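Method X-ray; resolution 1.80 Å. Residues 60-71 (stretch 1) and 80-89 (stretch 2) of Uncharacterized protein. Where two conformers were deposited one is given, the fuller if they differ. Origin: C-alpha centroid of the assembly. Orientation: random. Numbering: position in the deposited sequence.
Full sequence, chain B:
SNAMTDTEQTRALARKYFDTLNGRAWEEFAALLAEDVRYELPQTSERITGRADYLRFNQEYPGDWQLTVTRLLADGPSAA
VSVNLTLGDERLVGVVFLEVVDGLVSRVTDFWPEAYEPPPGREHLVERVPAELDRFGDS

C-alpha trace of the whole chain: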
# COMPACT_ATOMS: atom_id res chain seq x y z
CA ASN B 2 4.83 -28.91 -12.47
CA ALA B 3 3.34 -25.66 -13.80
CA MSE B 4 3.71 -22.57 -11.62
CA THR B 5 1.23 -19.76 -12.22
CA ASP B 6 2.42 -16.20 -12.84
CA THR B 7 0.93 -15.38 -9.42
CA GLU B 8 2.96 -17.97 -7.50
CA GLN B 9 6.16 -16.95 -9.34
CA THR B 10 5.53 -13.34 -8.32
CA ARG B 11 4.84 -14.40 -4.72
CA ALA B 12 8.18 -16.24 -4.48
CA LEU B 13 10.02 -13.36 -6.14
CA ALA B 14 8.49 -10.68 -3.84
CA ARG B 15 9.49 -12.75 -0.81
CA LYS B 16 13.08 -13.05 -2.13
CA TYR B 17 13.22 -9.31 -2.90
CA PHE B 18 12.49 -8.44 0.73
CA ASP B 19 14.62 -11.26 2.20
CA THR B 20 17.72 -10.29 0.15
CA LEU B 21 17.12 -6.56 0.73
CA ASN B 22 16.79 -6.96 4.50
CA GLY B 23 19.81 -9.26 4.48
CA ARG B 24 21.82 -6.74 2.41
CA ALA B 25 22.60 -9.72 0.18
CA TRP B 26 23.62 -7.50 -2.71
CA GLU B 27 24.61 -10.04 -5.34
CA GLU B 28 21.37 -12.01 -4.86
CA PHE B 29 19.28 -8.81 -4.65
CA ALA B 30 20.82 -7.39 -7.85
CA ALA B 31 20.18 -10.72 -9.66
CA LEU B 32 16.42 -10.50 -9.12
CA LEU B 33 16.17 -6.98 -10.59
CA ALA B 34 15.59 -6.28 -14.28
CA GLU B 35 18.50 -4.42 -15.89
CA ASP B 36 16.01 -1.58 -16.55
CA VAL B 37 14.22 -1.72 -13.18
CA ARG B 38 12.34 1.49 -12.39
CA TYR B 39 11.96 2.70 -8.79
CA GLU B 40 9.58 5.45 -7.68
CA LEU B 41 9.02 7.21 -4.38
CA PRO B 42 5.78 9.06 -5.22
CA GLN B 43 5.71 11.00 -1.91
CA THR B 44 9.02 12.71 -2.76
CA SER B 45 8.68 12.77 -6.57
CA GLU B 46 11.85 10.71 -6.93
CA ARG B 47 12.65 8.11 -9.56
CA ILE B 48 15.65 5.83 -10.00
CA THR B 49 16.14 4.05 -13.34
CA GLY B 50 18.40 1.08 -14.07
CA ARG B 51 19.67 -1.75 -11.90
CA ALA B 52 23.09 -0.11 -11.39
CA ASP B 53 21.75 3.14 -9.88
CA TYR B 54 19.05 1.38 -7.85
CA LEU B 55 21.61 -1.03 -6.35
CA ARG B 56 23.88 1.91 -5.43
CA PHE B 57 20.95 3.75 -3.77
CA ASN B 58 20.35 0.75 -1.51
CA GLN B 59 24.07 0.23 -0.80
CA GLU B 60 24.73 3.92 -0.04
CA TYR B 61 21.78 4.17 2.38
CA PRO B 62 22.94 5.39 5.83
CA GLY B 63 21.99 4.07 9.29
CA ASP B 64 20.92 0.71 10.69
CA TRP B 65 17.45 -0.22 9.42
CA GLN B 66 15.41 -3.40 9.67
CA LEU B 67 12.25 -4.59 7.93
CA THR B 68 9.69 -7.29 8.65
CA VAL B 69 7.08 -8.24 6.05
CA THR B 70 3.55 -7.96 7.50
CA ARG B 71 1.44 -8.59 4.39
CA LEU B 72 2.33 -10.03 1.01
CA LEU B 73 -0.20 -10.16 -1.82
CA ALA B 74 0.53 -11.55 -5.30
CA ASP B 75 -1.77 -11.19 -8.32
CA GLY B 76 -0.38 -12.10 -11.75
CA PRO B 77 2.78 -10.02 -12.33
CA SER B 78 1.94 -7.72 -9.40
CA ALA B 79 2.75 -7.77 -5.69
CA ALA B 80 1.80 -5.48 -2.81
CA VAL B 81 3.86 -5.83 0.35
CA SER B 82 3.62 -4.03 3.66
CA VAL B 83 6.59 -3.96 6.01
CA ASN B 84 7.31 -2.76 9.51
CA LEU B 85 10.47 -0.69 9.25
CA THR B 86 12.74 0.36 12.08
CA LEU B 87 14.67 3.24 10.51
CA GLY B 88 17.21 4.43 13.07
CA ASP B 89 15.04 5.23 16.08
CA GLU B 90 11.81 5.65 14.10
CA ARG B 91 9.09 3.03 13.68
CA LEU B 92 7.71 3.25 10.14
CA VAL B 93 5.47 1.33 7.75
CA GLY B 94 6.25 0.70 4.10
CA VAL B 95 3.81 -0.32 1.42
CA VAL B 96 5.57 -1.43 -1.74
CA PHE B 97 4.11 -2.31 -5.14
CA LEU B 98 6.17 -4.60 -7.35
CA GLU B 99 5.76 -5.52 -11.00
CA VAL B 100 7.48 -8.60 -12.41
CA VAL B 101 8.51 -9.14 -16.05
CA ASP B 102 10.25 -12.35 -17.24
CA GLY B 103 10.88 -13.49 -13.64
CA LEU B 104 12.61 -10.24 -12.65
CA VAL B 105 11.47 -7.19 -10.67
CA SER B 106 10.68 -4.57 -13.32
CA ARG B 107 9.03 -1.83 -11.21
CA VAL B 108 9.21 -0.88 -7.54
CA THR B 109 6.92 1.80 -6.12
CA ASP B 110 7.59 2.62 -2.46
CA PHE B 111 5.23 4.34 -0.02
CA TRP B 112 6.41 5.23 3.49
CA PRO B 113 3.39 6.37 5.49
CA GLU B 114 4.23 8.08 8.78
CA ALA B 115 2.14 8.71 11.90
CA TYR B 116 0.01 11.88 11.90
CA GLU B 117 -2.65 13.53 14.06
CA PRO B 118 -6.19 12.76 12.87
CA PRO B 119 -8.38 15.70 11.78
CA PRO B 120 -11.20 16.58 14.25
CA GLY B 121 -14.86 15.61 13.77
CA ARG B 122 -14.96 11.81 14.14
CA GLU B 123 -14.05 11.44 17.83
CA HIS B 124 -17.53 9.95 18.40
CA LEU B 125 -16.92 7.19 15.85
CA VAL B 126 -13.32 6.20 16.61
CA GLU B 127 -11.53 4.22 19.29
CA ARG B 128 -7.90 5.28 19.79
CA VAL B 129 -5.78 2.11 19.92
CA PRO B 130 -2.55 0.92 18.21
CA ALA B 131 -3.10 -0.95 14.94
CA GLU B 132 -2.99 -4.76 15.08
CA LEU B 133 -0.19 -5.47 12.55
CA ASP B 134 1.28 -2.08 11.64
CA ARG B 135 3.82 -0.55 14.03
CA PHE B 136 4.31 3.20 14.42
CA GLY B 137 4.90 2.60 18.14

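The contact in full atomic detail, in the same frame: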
# COMPACT_ATOMS: atom_id res chain seq x y z
N GLU B 60 24.28 2.65 -0.62
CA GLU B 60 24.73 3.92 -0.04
C GLU B 60 23.84 4.42 1.10
O GLU B 60 24.15 5.44 1.72
CB GLU B 60 24.83 5.00 -1.12
CG GLU B 60 25.99 4.80 -2.08
CD GLU B 60 26.03 5.86 -3.17
OE1 GLU B 60 25.38 6.92 -3.00
OE2 GLU B 60 26.73 5.64 -4.18
N TYR B 61 22.75 3.71 1.38
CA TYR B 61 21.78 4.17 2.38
C TYR B 61 22.33 4.11 3.80
O TYR B 61 22.74 3.04 4.27
CB TYR B 61 20.46 3.40 2.27
CG TYR B 61 19.32 4.19 2.87
CD1 TYR B 61 19.03 4.11 4.23
CD2 TYR B 61 18.55 5.05 2.08
CE1 TYR B 61 17.99 4.85 4.78
CE2 TYR B 61 17.51 5.78 2.62
CZ TYR B 61 17.24 5.68 3.97
OH TYR B 61 16.21 6.41 4.53
N PRO B 62 22.34 5.27 4.50
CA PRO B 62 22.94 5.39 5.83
C PRO B 62 22.08 4.82 6.96
O PRO B 62 20.87 4.66 6.80
CB PRO B 62 23.11 6.90 5.99
CG PRO B 62 22.04 7.50 5.15
CD PRO B 62 21.81 6.55 4.01
N GLY B 63 22.71 4.53 8.10
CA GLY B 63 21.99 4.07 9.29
C GLY B 63 21.71 2.58 9.32
O GLY B 63 21.97 1.87 8.35
N ASP B 64 21.16 2.13 10.44
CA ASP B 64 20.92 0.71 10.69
C ASP B 64 19.42 0.41 10.73
O ASP B 64 18.78 0.53 11.78
CB ASP B 64 21.61 0.28 12.00
CG ASP B 64 21.42 -1.20 12.30
OD1 ASP B 64 21.44 -2.03 11.36
OD2 ASP B 64 21.26 -1.54 13.50
N TRP B 65 18.88 0.02 9.58
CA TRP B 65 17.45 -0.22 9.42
C TRP B 65 17.13 -1.69 9.36
O TRP B 65 17.98 -2.52 9.04
CB TRP B 65 16.93 0.48 8.18
CG TRP B 65 17.70 0.12 6.94
CD1 TRP B 65 18.78 0.79 6.37
CD2 TRP B 65 17.49 -1.06 6.07
NE1 TRP B 65 19.23 0.15 5.25
CE2 TRP B 65 18.50 -0.97 5.02
CE3 TRP B 65 16.61 -2.13 6.08
CZ2 TRP B 65 18.60 -1.93 4.02
CZ3 TRP B 65 16.71 -3.09 5.06
CH2 TRP B 65 17.69 -2.98 4.06
N GLN B 66 15.87 -2.02 9.65
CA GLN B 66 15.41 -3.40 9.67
C GLN B 66 13.96 -3.44 9.20
O GLN B 66 13.16 -2.58 9.58
CB GLN B 66 15.52 -3.96 11.09
CG GLN B 66 15.29 -5.46 11.21
CD GLN B 66 16.46 -6.29 10.73
OE1 GLN B 66 16.29 -7.41 10.24
NE2 GLN B 66 17.67 -5.75 10.87
N LEU B 67 13.63 -4.42 8.36
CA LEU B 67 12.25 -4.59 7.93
C LEU B 67 11.72 -5.98 8.23
O LEU B 67 12.47 -6.95 8.29
CB LEU B 67 12.07 -4.22 6.45
CG LEU B 67 12.86 -4.93 5.35
CD1 LEU B 67 12.15 -6.19 4.89
CD2 LEU B 67 13.06 -3.98 4.18
N THR B 68 10.41 -6.05 8.46
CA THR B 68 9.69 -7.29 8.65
C THR B 68 8.43 -7.22 7.80
O THR B 68 7.63 -6.29 7.95
CB THR B 68 9.30 -7.50 10.13
OG1 THR B 68 10.47 -7.43 10.94
CG2 THR B 68 8.63 -8.85 10.33
N VAL B 69 8.27 -8.18 6.90
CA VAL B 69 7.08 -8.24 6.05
C VAL B 69 5.85 -8.56 6.90
O VAL B 69 5.87 -9.50 7.71
CB VAL B 69 7.25 -9.28 4.92
CG1 VAL B 69 5.94 -9.49 4.18
CG2 VAL B 69 8.36 -8.86 3.96
N THR B 70 4.79 -7.77 6.74
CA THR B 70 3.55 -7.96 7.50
C THR B 70 2.39 -8.46 6.64
O THR B 70 1.51 -9.18 7.12
CB THR B 70 3.12 -6.67 8.23
OG1 THR B 70 3.16 -5.56 7.32
CG2 THR B 70 4.07 -6.39 9.39
N ARG B 71 2.40 -8.07 5.36
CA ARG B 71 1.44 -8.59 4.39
C ARG B 71 2.18 -8.78 3.08
O ARG B 71 3.08 -8.00 2.75
CB ARG B 71 0.29 -7.62 4.14
CG ARG B 71 -0.52 -7.21 5.35
CD ARG B 71 -1.58 -6.20 4.94
NE ARG B 71 -2.29 -5.62 6.07
CZ ARG B 71 -1.83 -4.65 6.85
NH1 ARG B 71 -0.62 -4.14 6.65
NH2 ARG B 71 -2.58 -4.19 7.86
N ALA B 80 1.88 -6.59 -3.76
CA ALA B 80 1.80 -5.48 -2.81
C ALA B 80 2.27 -6.02 -1.47
O ALA B 80 1.77 -7.06 -1.00
CB ALA B 80 0.39 -4.94 -2.70
N VAL B 81 3.23 -5.34 -0.86
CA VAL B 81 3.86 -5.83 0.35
C VAL B 81 3.89 -4.71 1.36
O VAL B 81 4.32 -3.59 1.05
CB VAL B 81 5.30 -6.32 0.07
CG1 VAL B 81 5.93 -6.91 1.33
CG2 VAL B 81 5.33 -7.34 -1.07
N SER B 82 3.41 -4.97 2.57
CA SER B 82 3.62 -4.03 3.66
C SER B 82 4.71 -4.55 4.56
O SER B 82 4.85 -5.77 4.74
CB SER B 82 2.33 -3.75 4.44
OG SER B 82 1.83 -4.92 5.05
N VAL B 83 5.51 -3.63 5.09
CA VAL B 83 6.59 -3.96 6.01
C VAL B 83 6.55 -3.04 7.22
O VAL B 83 6.16 -1.87 7.12
CB VAL B 83 7.99 -3.88 5.33
CG1 VAL B 83 8.10 -4.84 4.16
CG2 VAL B 83 8.31 -2.45 4.88
N ASN B 84 6.93 -3.59 8.38
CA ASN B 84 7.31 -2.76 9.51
C ASN B 84 8.79 -2.44 9.40
O ASN B 84 9.62 -3.33 9.33
CB ASN B 84 6.99 -3.43 10.84
CG ASN B 84 5.51 -3.36 11.19
OD1 ASN B 84 4.77 -2.52 10.67
ND2 ASN B 84 5.08 -4.25 12.07
N LEU B 85 9.10 -1.15 9.35
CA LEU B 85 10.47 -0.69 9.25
C LEU B 85 10.89 0.00 10.54
O LEU B 85 10.17 0.85 11.07
CB LEU B 85 10.62 0.28 8.07
CG LEU B 85 11.99 0.91 7.82
CD1 LEU B 85 12.99 -0.10 7.30
CD2 LEU B 85 11.88 2.09 6.87
N THR B 86 12.06 -0.39 11.05
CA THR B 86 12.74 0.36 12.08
C THR B 86 13.86 1.09 11.35
O THR B 86 14.81 0.46 10.87
CB THR B 86 13.30 -0.56 13.18
OG1 THR B 86 12.25 -1.40 13.68
CG2 THR B 86 13.87 0.26 14.33
N LEU B 87 13.71 2.40 11.22
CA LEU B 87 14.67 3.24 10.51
C LEU B 87 15.34 4.16 11.52
O LEU B 87 14.80 5.21 11.88
CB LEU B 87 13.97 4.06 9.41
CG LEU B 87 14.80 4.95 8.48
CD1 LEU B 87 15.58 4.11 7.47
CD2 LEU B 87 13.91 5.95 7.76
N GLY B 88 16.52 3.74 11.99
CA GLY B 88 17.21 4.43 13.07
C GLY B 88 16.47 4.21 14.37
O GLY B 88 16.48 3.10 14.92
N ASP B 89 15.83 5.27 14.85
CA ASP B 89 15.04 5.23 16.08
C ASP B 89 13.54 5.28 15.79
O ASP B 89 12.72 5.15 16.70
CB ASP B 89 15.43 6.38 17.01
CG ASP B 89 15.21 7.74 16.37
OD1 ASP B 89 14.95 7.80 15.15
OD2 ASP B 89 15.30 8.76 17.08
O HOH W 1 11.36 -4.49 11.45
O HOH W 2 3.25 -3.20 8.32

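The strand that runs through Gln-66 to Arg-71 lies antiparallel to the strand of Ala-80 to Leu-87. Their axes approach to 4.4 Å, and their N-to-C directions differ by 140°, so the pair is clearly twisted. Two regular hydrogen-bonded pairs set the register. In the first, Gln-66 N donates to Thr-86 O at 3.0 Å and Thr-86 N to Gln-66 O at 2.9 Å. In the second, Thr-68 N donates to Asn-84 O at 3.0 Å and Asn-84 N to Thr-68 O at 2.8 Å. Leu-67 and Leu-85 lie between them as a non-hydrogen-bonded pair.

The register then shifts by one residue at a beta bulge. Val-69 pairs with Val-83, but Arg-71 pairs with Ser-82. The extra residue is Thr-70, whose phi/psi of -110/-31 departs from extended geometry. As a result, Ser-82 O receives two backbone bonds: 2.8 Å from Thr-70 N and a weak one of 3.4 Å from Arg-71 N. Ser-82 N returns a bond to Arg-71 O at 3.1 Å.

At the bulge the CA-to-CB bond of Thr-70 points sideways, and its hydroxyl reaches Ser-82. Ser-82 OG donates to Thr-70 OG1 at 2.7 Å. Ser-82 OG also accepts from Arg-71 NH1 at 3.0 Å, at the guanidinium edge and near its plane. Thr-70 OG1 in turn donates to water 2 at 2.6 Å, and this water donates to Asn-84 OD1 at 2.9 Å. A short polar chain thus runs from Arg-71 to Asn-84.

The face bearing Leu-67, Val-69, Val-83 and Leu-85 is apolar. Val-69 CG1 lies 3.8 Å from Val-81 CG1, and Leu-67 CB lies 4.2 Å from Val-83 CB. Further along, Leu-87 CD1 is 3.9 Å from Trp-65 CB and 3.7 Å from Tyr-61 CE1. Leu-87 therefore extends the apolar contact beyond the strand into the preceding loop.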